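Local atomic coordinates of Hen1 (Anabaena variabilis, PDB entry 3JWH), a protein that probably transfers a methyl group from S-adenosylmethionine to the 2'-hydroxyl of the 3'-terminal nucleotide of RNA. Residues Arg64-Ala69 against Leu88-Leu93; Gln40-Lys45 against Gln70-Arg75; Ala30-Asp35 against Phe52-Thr57. All coordinates share one frame; numbering follows the deposited sequence.

Contact 1. Residues Arg64-Ala69 against Leu88-Leu93. With SAH (S-adenosyl-L-homocysteine), chain C.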
loop_
_atom_site.group_PDB
_atom_site.type_symbol
_atom_site.label_atom_id
_atom_site.label_comp_id
_atom_site.label_asym_id
_atom_site.label_seq_id
_atom_site.Cartn_x
_atom_site.Cartn_y
_atom_site.Cartn_z
ATOM N N ARG A 64 3.265 -4.565 -18.439
ATOM C CA ARG A 64 2.801 -3.326 -19.042
ATOM C C ARG A 64 2.854 -2.188 -18.028
ATOM O O ARG A 64 3.393 -1.117 -18.302
ATOM C CB ARG A 64 1.368 -3.485 -19.554
ATOM C CG ARG A 64 0.912 -2.312 -20.397
ATOM C CD ARG A 64 1.639 -2.292 -21.724
ATOM N NE ARG A 64 1.936 -0.939 -22.190
ATOM C CZ ARG A 64 3.065 -0.290 -21.924
ATOM N NH1 ARG A 64 4.010 -0.870 -21.190
ATOM N NH2 ARG A 64 3.265 0.928 -22.417
ATOM N N SER A 65 2.310 -2.436 -16.847
ATOM C CA SER A 65 2.302 -1.430 -15.796
ATOM C C SER A 65 3.693 -1.047 -15.320
ATOM O O SER A 65 3.952 0.128 -15.048
ATOM C CB SER A 65 1.472 -1.920 -14.622
ATOM O OG SER A 65 0.102 -1.923 -14.973
ATOM N N LEU A 66 4.588 -2.025 -15.208
ATOM C CA LEU A 66 5.947 -1.734 -14.763
ATOM C C LEU A 66 6.702 -0.913 -15.804
ATOM O O LEU A 66 7.504 -0.064 -15.445
ATOM C CB LEU A 66 6.723 -3.026 -14.464
ATOM C CG LEU A 66 6.824 -3.645 -13.056
ATOM C CD1 LEU A 66 5.963 -2.943 -12.029
ATOM C CD2 LEU A 66 6.460 -5.094 -13.166
ATOM N N GLU A 67 6.470 -1.166 -17.088
ATOM C CA GLU A 67 7.165 -0.394 -18.122
ATOM C C GLU A 67 6.693 1.055 -18.043
ATOM O O GLU A 67 7.484 1.989 -18.143
ATOM C CB GLU A 67 6.883 -0.944 -19.527
ATOM C CG GLU A 67 7.515 -2.305 -19.839
ATOM C CD GLU A 67 9.046 -2.297 -19.802
ATOM O OE1 GLU A 67 9.619 -2.080 -18.711
ATOM O OE2 GLU A 67 9.679 -2.510 -20.864
ATOM N N ILE A 68 5.394 1.241 -17.860
ATOM C CA ILE A 68 4.848 2.579 -17.752
ATOM C C ILE A 68 5.426 3.265 -16.511
ATOM O O ILE A 68 5.835 4.421 -16.578
ATOM C CB ILE A 68 3.305 2.524 -17.706
ATOM C CG1 ILE A 68 2.789 2.030 -19.068
ATOM C CG2 ILE A 68 2.734 3.889 -17.374
ATOM C CD1 ILE A 68 1.312 1.783 -19.125
ATOM N N ALA A 69 5.484 2.550 -15.388
ATOM C CA ALA A 69 6.040 3.121 -14.161
ATOM C C ALA A 69 7.450 3.667 -14.408
ATOM O O ALA A 69 7.765 4.801 -14.038
ATOM C CB ALA A 69 6.081 2.073 -13.068
ATOM N N LEU A 88 12.514 -1.866 -9.546
ATOM C CA LEU A 88 11.253 -2.355 -10.104
ATOM C C LEU A 88 11.338 -3.872 -10.278
ATOM O O LEU A 88 12.281 -4.383 -10.868
ATOM C CB LEU A 88 10.995 -1.687 -11.453
ATOM C CG LEU A 88 9.915 -0.603 -11.516
ATOM C CD1 LEU A 88 9.971 0.299 -10.312
ATOM C CD2 LEU A 88 10.092 0.181 -12.778
ATOM N N ILE A 89 10.344 -4.583 -9.769
ATOM C CA ILE A 89 10.337 -6.036 -9.834
ATOM C C ILE A 89 9.016 -6.618 -10.342
ATOM O O ILE A 89 7.940 -6.249 -9.858
ATOM C CB ILE A 89 10.578 -6.631 -8.436
ATOM C CG1 ILE A 89 11.973 -6.274 -7.936
ATOM C CG2 ILE A 89 10.372 -8.133 -8.471
ATOM C CD1 ILE A 89 12.165 -6.585 -6.464
ATOM N N GLN A 90 9.095 -7.528 -11.318
ATOM C CA GLN A 90 7.895 -8.178 -11.807
ATOM C C GLN A 90 7.731 -9.419 -10.938
ATOM O O GLN A 90 8.703 -10.138 -10.669
ATOM C CB GLN A 90 8.009 -8.584 -13.286
ATOM C CG GLN A 90 6.690 -9.105 -13.893
ATOM C CD GLN A 90 6.319 -10.525 -13.454
ATOM O OE1 GLN A 90 5.141 -10.907 -13.473
ATOM N NE2 GLN A 90 7.322 -11.315 -13.077
ATOM N N GLY A 91 6.509 -9.649 -10.475
ATOM C CA GLY A 91 6.244 -10.809 -9.645
ATOM C C GLY A 91 4.845 -10.782 -9.064
ATOM O O GLY A 91 4.257 -9.715 -8.913
ATOM N N ALA A 92 4.308 -11.955 -8.758
ATOM C CA ALA A 92 2.985 -12.079 -8.166
ATOM C C ALA A 92 3.102 -11.846 -6.661
ATOM O O ALA A 92 4.118 -12.173 -6.052
ATOM C CB ALA A 92 2.432 -13.452 -8.442
ATOM N N LEU A 93 2.054 -11.300 -6.058
ATOM C CA LEU A 93 2.074 -10.987 -4.628
ATOM C C LEU A 93 1.816 -12.188 -3.749
ATOM O O LEU A 93 2.038 -12.148 -2.540
ATOM C CB LEU A 93 1.031 -9.912 -4.315
ATOM C CG LEU A 93 1.205 -8.569 -5.032
ATOM C CD1 LEU A 93 0.019 -7.657 -4.736
ATOM C CD2 LEU A 93 2.503 -7.930 -4.597
HETATM N N SAH C . -1.343 0.962 -6.313
HETATM C CA SAH C . -1.481 1.587 -7.638
HETATM C CB SAH C . -2.749 1.064 -8.315
HETATM C CG SAH C . -2.707 -0.460 -8.423
HETATM S SD SAH C . -4.210 -1.202 -9.161
HETATM C C SAH C . -1.594 3.104 -7.482
HETATM O O SAH C . -2.751 3.575 -7.426
HETATM O OXT SAH C . -0.526 3.754 -7.424
HETATM C "C5'" SAH C . -3.875 -2.937 -8.689
HETATM C "C4'" SAH C . -2.430 -3.328 -9.002
HETATM O "O4'" SAH C . -2.150 -4.594 -8.379
HETATM C "C3'" SAH C . -2.243 -3.515 -10.510
HETATM O "O3'" SAH C . -0.940 -3.073 -10.900
HETATM C "C2'" SAH C . -2.353 -5.034 -10.643
HETATM O "O2'" SAH C . -1.634 -5.458 -11.804
HETATM C "C1'" SAH C . -1.575 -5.433 -9.391
HETATM N N9 SAH C . -1.797 -6.849 -9.025
HETATM C C8 SAH C . -2.976 -7.462 -8.966
HETATM N N7 SAH C . -2.805 -8.720 -8.569
HETATM C C5 SAH C . -1.505 -8.913 -8.372
HETATM C C6 SAH C . -0.738 -9.994 -7.970
HETATM N N6 SAH C . -1.313 -11.164 -7.693
HETATM N N1 SAH C . 0.586 -9.851 -7.875
HETATM C C2 SAH C . 1.170 -8.695 -8.161
HETATM N N3 SAH C . 0.472 -7.646 -8.549
HETATM C C4 SAH C . -0.860 -7.718 -8.665
#
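Leu93 lies against the flat adenine of SAH, its CG standing over the ring at atom C2. CG is anti to the carbonyl carbon and beside the backbone N (chi1 -60°), so it meets the ligand next to the main-chain N that serves the same end of the base. That N of Leu93 donates to SAH N1 over 2.7 Å, with a bent N-H...N angle of 140°. Gly91 O approaches C2 to 3.3 Å, and Ala92 CA comes up to N1, so main chain and the Leu93 side chain together enclose the pyrimidine end of the base. The other flat group, the guanidinium of Arg64, has Ile68 CG1 over one face and Glu67 CB at its edge, and both of these belong to its own helix. Between the segments the join is apolar and carries no hydrogen bond. Leu66 reaches the strand with one branch: CD2 lies 3.7 Å from Gln90 CA and touches Ile89 O as well. In return Leu88 CD2 rests 3.7 Å from Leu66 O and, more loosely, 4.4 Å from Ala69 CB. Helix and strand run nearly antiparallel, at 170°, with their axes 9.2 Å apart. This is the return leg of a beta-alpha-beta crossover, in which helix 63-73 covers the edge strand 86-90. The turn that follows the strand cradles the adenine, as in the Rossmann-like fold of S-adenosylmethionine-dependent methyltransferases.

Contact 2. Residues Gln40-Lys45 against Gln70-Arg75. With SAH (S-adenosyl-L-homocysteine), chain C.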
loop_
_atom_site.group_PDB
_atom_site.type_symbol
_atom_site.label_atom_id
_atom_site.label_comp_id
_atom_site.label_asym_id
_atom_site.label_seq_id
_atom_site.Cartn_x
_atom_site.Cartn_y
_atom_site.Cartn_z
ATOM N N GLN A 40 1.262 1.761 -12.055
ATOM C CA GLN A 40 2.021 2.730 -12.840
ATOM C C GLN A 40 3.053 3.539 -12.063
ATOM O O GLN A 40 3.739 4.374 -12.646
ATOM C CB GLN A 40 1.074 3.697 -13.546
ATOM C CG GLN A 40 -0.092 3.025 -14.235
ATOM C CD GLN A 40 -0.768 3.937 -15.243
ATOM O OE1 GLN A 40 -0.971 5.130 -14.985
ATOM N NE2 GLN A 40 -1.127 3.377 -16.393
ATOM N N GLY A 41 3.149 3.319 -10.756
ATOM C CA GLY A 41 4.142 4.026 -9.966
ATOM C C GLY A 41 3.769 5.393 -9.427
ATOM O O GLY A 41 4.644 6.222 -9.187
ATOM N N ASN A 42 2.482 5.637 -9.224
ATOM C CA ASN A 42 2.051 6.932 -8.706
ATOM C C ASN A 42 2.711 7.199 -7.365
ATOM O O ASN A 42 3.356 8.229 -7.180
ATOM C CB ASN A 42 0.531 6.985 -8.590
ATOM C CG ASN A 42 -0.143 7.022 -9.944
ATOM O OD1 ASN A 42 0.410 7.571 -10.907
ATOM N ND2 ASN A 42 -1.351 6.454 -10.033
ATOM N N LEU A 43 2.581 6.257 -6.435
ATOM C CA LEU A 43 3.214 6.425 -5.141
ATOM C C LEU A 43 4.741 6.339 -5.274
ATOM O O LEU A 43 5.470 7.050 -4.575
ATOM C CB LEU A 43 2.708 5.372 -4.156
ATOM C CG LEU A 43 3.485 5.335 -2.840
ATOM C CD1 LEU A 43 3.311 6.651 -2.087
ATOM C CD2 LEU A 43 3.004 4.172 -2.000
ATOM N N LEU A 44 5.234 5.476 -6.170
ATOM C CA LEU A 44 6.691 5.347 -6.353
ATOM C C LEU A 44 7.307 6.686 -6.809
ATOM O O LEU A 44 8.414 7.028 -6.402
ATOM C CB LEU A 44 7.033 4.252 -7.384
ATOM C CG LEU A 44 6.621 2.786 -7.161
ATOM C CD1 LEU A 44 7.162 1.977 -8.325
ATOM C CD2 LEU A 44 7.147 2.225 -5.833
ATOM N N LYS A 45 6.599 7.436 -7.648
ATOM C CA LYS A 45 7.102 8.730 -8.124
ATOM C C LYS A 45 7.286 9.702 -6.962
ATOM O O LYS A 45 8.313 10.375 -6.853
ATOM C CB LYS A 45 6.139 9.328 -9.153
ATOM C CG LYS A 45 6.603 10.652 -9.738
ATOM C CD LYS A 45 5.837 11.014 -11.001
ATOM C CE LYS A 45 6.579 12.080 -11.799
ATOM N NZ LYS A 45 5.925 12.376 -13.114
ATOM N N GLN A 70 8.294 2.847 -15.029
ATOM C CA GLN A 70 9.668 3.226 -15.330
ATOM C C GLN A 70 9.662 4.471 -16.222
ATOM O O GLN A 70 10.489 5.368 -16.076
ATOM C CB GLN A 70 10.376 2.060 -16.040
ATOM C CG GLN A 70 11.874 2.216 -16.216
ATOM C CD GLN A 70 12.573 2.540 -14.912
ATOM O OE1 GLN A 70 12.568 3.690 -14.469
ATOM N NE2 GLN A 70 13.164 1.529 -14.279
ATOM N N GLU A 71 8.700 4.522 -17.132
ATOM C CA GLU A 71 8.566 5.631 -18.063
ATOM C C GLU A 71 8.338 6.973 -17.370
ATOM O O GLU A 71 9.101 7.913 -17.578
ATOM C CB GLU A 71 7.429 5.338 -19.036
ATOM C CG GLU A 71 7.324 6.300 -20.202
ATOM C CD GLU A 71 6.387 5.772 -21.276
ATOM O OE1 GLU A 71 5.237 5.404 -20.934
ATOM O OE2 GLU A 71 6.796 5.724 -22.458
ATOM N N ARG A 72 7.302 7.078 -16.547
ATOM C CA ARG A 72 7.064 8.349 -15.880
ATOM C C ARG A 72 8.090 8.638 -14.786
ATOM O O ARG A 72 8.418 9.803 -14.526
ATOM C CB ARG A 72 5.631 8.433 -15.344
ATOM C CG ARG A 72 5.056 7.176 -14.758
ATOM C CD ARG A 72 3.536 7.305 -14.656
ATOM N NE ARG A 72 3.116 8.348 -13.719
ATOM C CZ ARG A 72 3.215 8.261 -12.394
ATOM N NH1 ARG A 72 3.720 7.175 -11.826
ATOM N NH2 ARG A 72 2.802 9.264 -11.630
ATOM N N LEU A 73 8.620 7.591 -14.164
ATOM C CA LEU A 73 9.619 7.796 -13.128
ATOM C C LEU A 73 10.823 8.449 -13.769
ATOM O O LEU A 73 11.586 9.146 -13.106
ATOM C CB LEU A 73 10.024 6.476 -12.466
ATOM C CG LEU A 73 9.088 5.942 -11.366
ATOM C CD1 LEU A 73 9.495 4.535 -10.939
ATOM C CD2 LEU A 73 9.118 6.870 -10.177
ATOM N N ASP A 74 10.986 8.238 -15.071
ATOM C CA ASP A 74 12.116 8.818 -15.780
ATOM C C ASP A 74 11.897 10.266 -16.157
ATOM O O ASP A 74 12.800 10.918 -16.649
ATOM C CB ASP A 74 12.449 8.003 -17.029
ATOM C CG ASP A 74 13.271 6.778 -16.711
ATOM O OD1 ASP A 74 14.184 6.898 -15.882
ATOM O OD2 ASP A 74 13.014 5.707 -17.288
ATOM N N ARG A 75 10.689 10.769 -15.942
ATOM C CA ARG A 75 10.398 12.159 -16.245
ATOM C C ARG A 75 10.939 13.024 -15.105
ATOM O O ARG A 75 10.893 14.254 -15.165
ATOM C CB ARG A 75 8.891 12.355 -16.418
ATOM C CG ARG A 75 8.316 11.594 -17.619
ATOM C CD ARG A 75 6.794 11.616 -17.623
ATOM N NE ARG A 75 6.224 10.829 -18.717
ATOM C CZ ARG A 75 4.928 10.542 -18.830
ATOM N NH1 ARG A 75 4.070 10.976 -17.913
ATOM N NH2 ARG A 75 4.489 9.822 -19.855
HETATM N N SAH C . -1.343 0.962 -6.313
HETATM C CA SAH C . -1.481 1.587 -7.638
HETATM C CB SAH C . -2.749 1.064 -8.315
HETATM C CG SAH C . -2.707 -0.460 -8.423
HETATM S SD SAH C . -4.210 -1.202 -9.161
HETATM C C SAH C . -1.594 3.104 -7.482
HETATM O O SAH C . -2.751 3.575 -7.426
HETATM O OXT SAH C . -0.526 3.754 -7.424
HETATM C "C5'" SAH C . -3.875 -2.937 -8.689
HETATM C "C4'" SAH C . -2.430 -3.328 -9.002
HETATM O "O4'" SAH C . -2.150 -4.594 -8.379
HETATM C "C3'" SAH C . -2.243 -3.515 -10.510
HETATM O "O3'" SAH C . -0.940 -3.073 -10.900
HETATM C "C2'" SAH C . -2.353 -5.034 -10.643
HETATM O "O2'" SAH C . -1.634 -5.458 -11.804
HETATM C "C1'" SAH C . -1.575 -5.433 -9.391
HETATM N N9 SAH C . -1.797 -6.849 -9.025
HETATM C C8 SAH C . -2.976 -7.462 -8.966
HETATM N N7 SAH C . -2.805 -8.720 -8.569
HETATM C C5 SAH C . -1.505 -8.913 -8.372
HETATM C C6 SAH C . -0.738 -9.994 -7.970
HETATM N N6 SAH C . -1.313 -11.164 -7.693
HETATM N N1 SAH C . 0.586 -9.851 -7.875
HETATM C C2 SAH C . 1.170 -8.695 -8.161
HETATM N N3 SAH C . 0.472 -7.646 -8.549
HETATM C C4 SAH C . -0.860 -7.718 -8.665
#
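Arg72 NH1 reaches two successive carbonyls: it donates to Gln40 O at 2.9 Å (N-H...O angle 141°), from above that carbonyl's plane, and lies 3.0 Å from Gly41 O. The guanidinium is also held between side chains. Asn42 OD1 sits 2.9 Å above one face, toward the rim, with amide and guanidinium planes 87° apart, an approach too steep for a hydrogen bond. Over the opposite face passes the extended aliphatic chain of Lys45, whose CD is 3.6 Å from Arg72 NH2. Lys45 NZ ends 4.7 Å from that same NH2, so the two like charges probably repel mildly. A leucine in place of Arg72 would probably leave Gln40 O without this charged donor and the CD of Lys45 without the flat surface it rests on. The carbonyls belong to the glycine-rich turn after the first strand, the cofactor-binding motif of Rossmann-like methyltransferases, to which Gly37 and Gly39 also contribute. Gly41 is the N-cap of helix 42-49, and its O accepts Lys45 N. Its backbone angles would drive a CB into the preceding carbonyl O. Asn42 faces the ligand as well, its CB 3.6 Å from SAH OXT. Next to Arg72 in the sequence, Leu73 packs its CD2 on the helix backbone at Lys45 CA, 3.4 Å away, while its CD1 leans on Leu44 CB.

Contact 3. Residues Ala30-Asp35 against Phe52-Thr57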
loop_
_atom_site.group_PDB
_atom_site.type_symbol
_atom_site.label_atom_id
_atom_site.label_comp_id
_atom_site.label_asym_id
_atom_site.label_seq_id
_atom_site.Cartn_x
_atom_site.Cartn_y
_atom_site.Cartn_z
ATOM N N ALA A 30 9.535 5.147 8.420
ATOM C CA ALA A 30 9.758 4.050 7.484
ATOM C C ALA A 30 10.519 4.592 6.285
ATOM O O ALA A 30 9.931 5.148 5.371
ATOM C CB ALA A 30 8.417 3.465 7.044
ATOM N N ARG A 31 11.833 4.429 6.287
ATOM C CA ARG A 31 12.659 4.945 5.197
ATOM C C ARG A 31 12.768 4.007 3.994
ATOM O O ARG A 31 12.864 4.464 2.852
ATOM C CB ARG A 31 14.065 5.246 5.717
ATOM C CG ARG A 31 14.121 6.189 6.911
ATOM C CD ARG A 31 13.628 7.567 6.509
ATOM N NE ARG A 31 13.677 8.522 7.609
ATOM C CZ ARG A 31 14.791 8.905 8.224
ATOM N NH1 ARG A 31 15.963 8.413 7.846
ATOM N NH2 ARG A 31 14.730 9.782 9.220
ATOM N N ARG A 32 12.767 2.702 4.264
ATOM C CA ARG A 32 12.904 1.679 3.233
ATOM C C ARG A 32 11.524 1.130 2.939
ATOM O O ARG A 32 10.962 0.410 3.749
ATOM C CB ARG A 32 13.804 0.557 3.743
ATOM C CG ARG A 32 15.154 1.018 4.263
ATOM C CD ARG A 32 16.187 1.043 3.161
ATOM N NE ARG A 32 17.412 1.739 3.552
ATOM C CZ ARG A 32 18.477 1.863 2.767
ATOM N NH1 ARG A 32 18.470 1.340 1.548
ATOM N NH2 ARG A 32 19.533 2.539 3.189
ATOM N N VAL A 33 10.989 1.437 1.766
ATOM C CA VAL A 33 9.646 0.997 1.446
ATOM C C VAL A 33 9.467 0.150 0.204
ATOM O O VAL A 33 10.069 0.397 -0.832
ATOM C CB VAL A 33 8.689 2.219 1.285
ATOM C CG1 VAL A 33 7.231 1.734 1.104
ATOM C CG2 VAL A 33 8.834 3.171 2.486
ATOM N N ILE A 34 8.588 -0.835 0.316
ATOM C CA ILE A 34 8.280 -1.670 -0.808
ATOM C C ILE A 34 6.789 -1.560 -1.108
ATOM O O ILE A 34 5.958 -1.838 -0.269
ATOM C CB ILE A 34 8.690 -3.150 -0.560
ATOM C CG1 ILE A 34 8.326 -3.989 -1.780
ATOM C CG2 ILE A 34 7.988 -3.709 0.661
ATOM C CD1 ILE A 34 8.941 -5.413 -1.767
ATOM N N ASP A 35 6.465 -1.160 -2.331
ATOM C CA ASP A 35 5.080 -1.004 -2.756
ATOM C C ASP A 35 4.572 -2.224 -3.537
ATOM O O ASP A 35 4.936 -2.425 -4.699
ATOM C CB ASP A 35 4.970 0.258 -3.600
ATOM C CG ASP A 35 3.541 0.630 -3.907
ATOM O OD1 ASP A 35 2.666 0.417 -3.037
ATOM O OD2 ASP A 35 3.299 1.154 -5.015
ATOM N N PHE A 52 13.621 11.756 1.856
ATOM C CA PHE A 52 13.410 11.203 3.196
ATOM C C PHE A 52 13.549 9.682 3.123
ATOM O O PHE A 52 14.087 9.038 4.022
ATOM C CB PHE A 52 12.000 11.556 3.684
ATOM C CG PHE A 52 11.560 10.775 4.895
ATOM C CD1 PHE A 52 11.903 11.195 6.177
ATOM C CD2 PHE A 52 10.788 9.628 4.753
ATOM C CE1 PHE A 52 11.479 10.485 7.304
ATOM C CE2 PHE A 52 10.359 8.908 5.868
ATOM C CZ PHE A 52 10.704 9.340 7.149
ATOM N N PHE A 53 13.045 9.132 2.028
ATOM C CA PHE A 53 13.051 7.707 1.750
ATOM C C PHE A 53 14.417 7.257 1.251
ATOM O O PHE A 53 14.995 7.875 0.361
ATOM C CB PHE A 53 11.940 7.432 0.744
ATOM C CG PHE A 53 10.583 7.780 1.276
ATOM C CD1 PHE A 53 10.004 7.004 2.278
ATOM C CD2 PHE A 53 9.939 8.946 0.870
ATOM C CE1 PHE A 53 8.811 7.387 2.875
ATOM C CE2 PHE A 53 8.745 9.344 1.457
ATOM C CZ PHE A 53 8.179 8.566 2.464
ATOM N N GLU A 54 14.932 6.192 1.855
ATOM C CA GLU A 54 16.258 5.669 1.531
ATOM C C GLU A 54 16.254 4.505 0.548
ATOM O O GLU A 54 17.296 4.096 0.036
ATOM C CB GLU A 54 16.983 5.277 2.822
ATOM C CG GLU A 54 17.507 6.477 3.615
ATOM C CD GLU A 54 18.254 6.081 4.881
ATOM O OE1 GLU A 54 18.962 5.039 4.883
ATOM O OE2 GLU A 54 18.151 6.830 5.878
ATOM N N GLN A 55 15.072 3.975 0.283
ATOM C CA GLN A 55 14.937 2.889 -0.666
ATOM C C GLN A 55 13.483 2.733 -1.052
ATOM O O GLN A 55 12.607 2.673 -0.193
ATOM C CB GLN A 55 15.469 1.585 -0.087
ATOM C CG GLN A 55 15.309 0.407 -1.027
ATOM C CD GLN A 55 16.040 -0.830 -0.520
ATOM O OE1 GLN A 55 16.318 -0.953 0.673
ATOM N NE2 GLN A 55 16.337 -1.752 -1.422
ATOM N N ILE A 56 13.249 2.705 -2.356
ATOM C CA ILE A 56 11.919 2.567 -2.918
ATOM C C ILE A 56 11.875 1.351 -3.848
ATOM O O ILE A 56 12.598 1.302 -4.832
ATOM C CB ILE A 56 11.523 3.820 -3.767
ATOM C CG1 ILE A 56 11.462 5.079 -2.906
ATOM C CG2 ILE A 56 10.210 3.598 -4.430
ATOM C CD1 ILE A 56 12.781 5.673 -2.588
ATOM N N THR A 57 11.043 0.364 -3.536
ATOM C CA THR A 57 10.911 -0.784 -4.411
ATOM C C THR A 57 9.449 -0.989 -4.756
ATOM O O THR A 57 8.618 -1.030 -3.868
ATOM C CB THR A 57 11.427 -2.079 -3.763
ATOM O OG1 THR A 57 12.840 -1.992 -3.578
ATOM C CG2 THR A 57 11.113 -3.266 -4.655
HETATM O O HOH W 1 17.263 2.466 6.370
#
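Strands 32-35 and 55-57 run parallel, their directions 10° apart, with Val33 bonded through its N to Gln55 O and through its O to Thr57 N, and Asp35 N to Thr57 O at 2.6 Å. Just before the strands, Arg31 O takes Glu54 N at 2.9 Å and, weakly, Gln55 N. Arg31 bends at chi2 (-65°), which brings CD over the face of the Phe52 ring, 3.6 Å from its centroid and 15° off the normal, a CH-pi contact; NE follows over the same face, toward the rim. Phe52 CD2 stands 3.5 Å above the centre of the Phe53 ring. Glu54 divides its carboxylate between two arginines in a salt-bridge network, each bridge with a weak hydrogen bond: OE2 to Arg31 NH1 at 3.3 Å and OE1 to Arg32 NH2 at 3.1 Å. A water accepts from Arg32 NE and donates weakly to the same OE1. Arg32 NH1 also donates to Gln55 OE1 at 3.3 Å, from above the amide plane. Further along, Ile34 and Thr57 lie side by side, CG1 to CG2 4.1 Å. This is the parallel strand pair of the beta-alpha-beta unit whose connecting helix, 42-49, covers Ile56 and Phe53, while helix 13-27 packs on Val33 and Phe53. On the opposite face Gln55, Ile34 and Thr57 meet Tyr103, which hydrogen-bonds Thr57 OG1. Strand 32-36 is flanked on its far edge by strand 105-109, where Thr107 holds Asp35 OD1.

Contacts 1 and 2 share helix 63-73 and have centres about 11 Å apart; Leu88 CD1 of contact 1 touches Leu44 CD1 of contact 2 at 3.8 Å. Both reach SAH, contact 1 at the adenine and contact 2 near the carboxylate, while Asp60, at the end of strand 55-60, which contact 3 also uses, is hydrogen-bonded to SAH. Contact 3 lies at the start of strands 32-36 and 55-60, its centre about 17 Å from contact 1 and 14 Å from contact 2. It joins contact 2 through Leu44 CD2, 3.6 Å from Ile56 CG2, and contact 1 through Ile89 CD1, 3.9 Å from Thr57 CG2. Asp35 of contact 3 brings its side chain to about 5 Å from SAH.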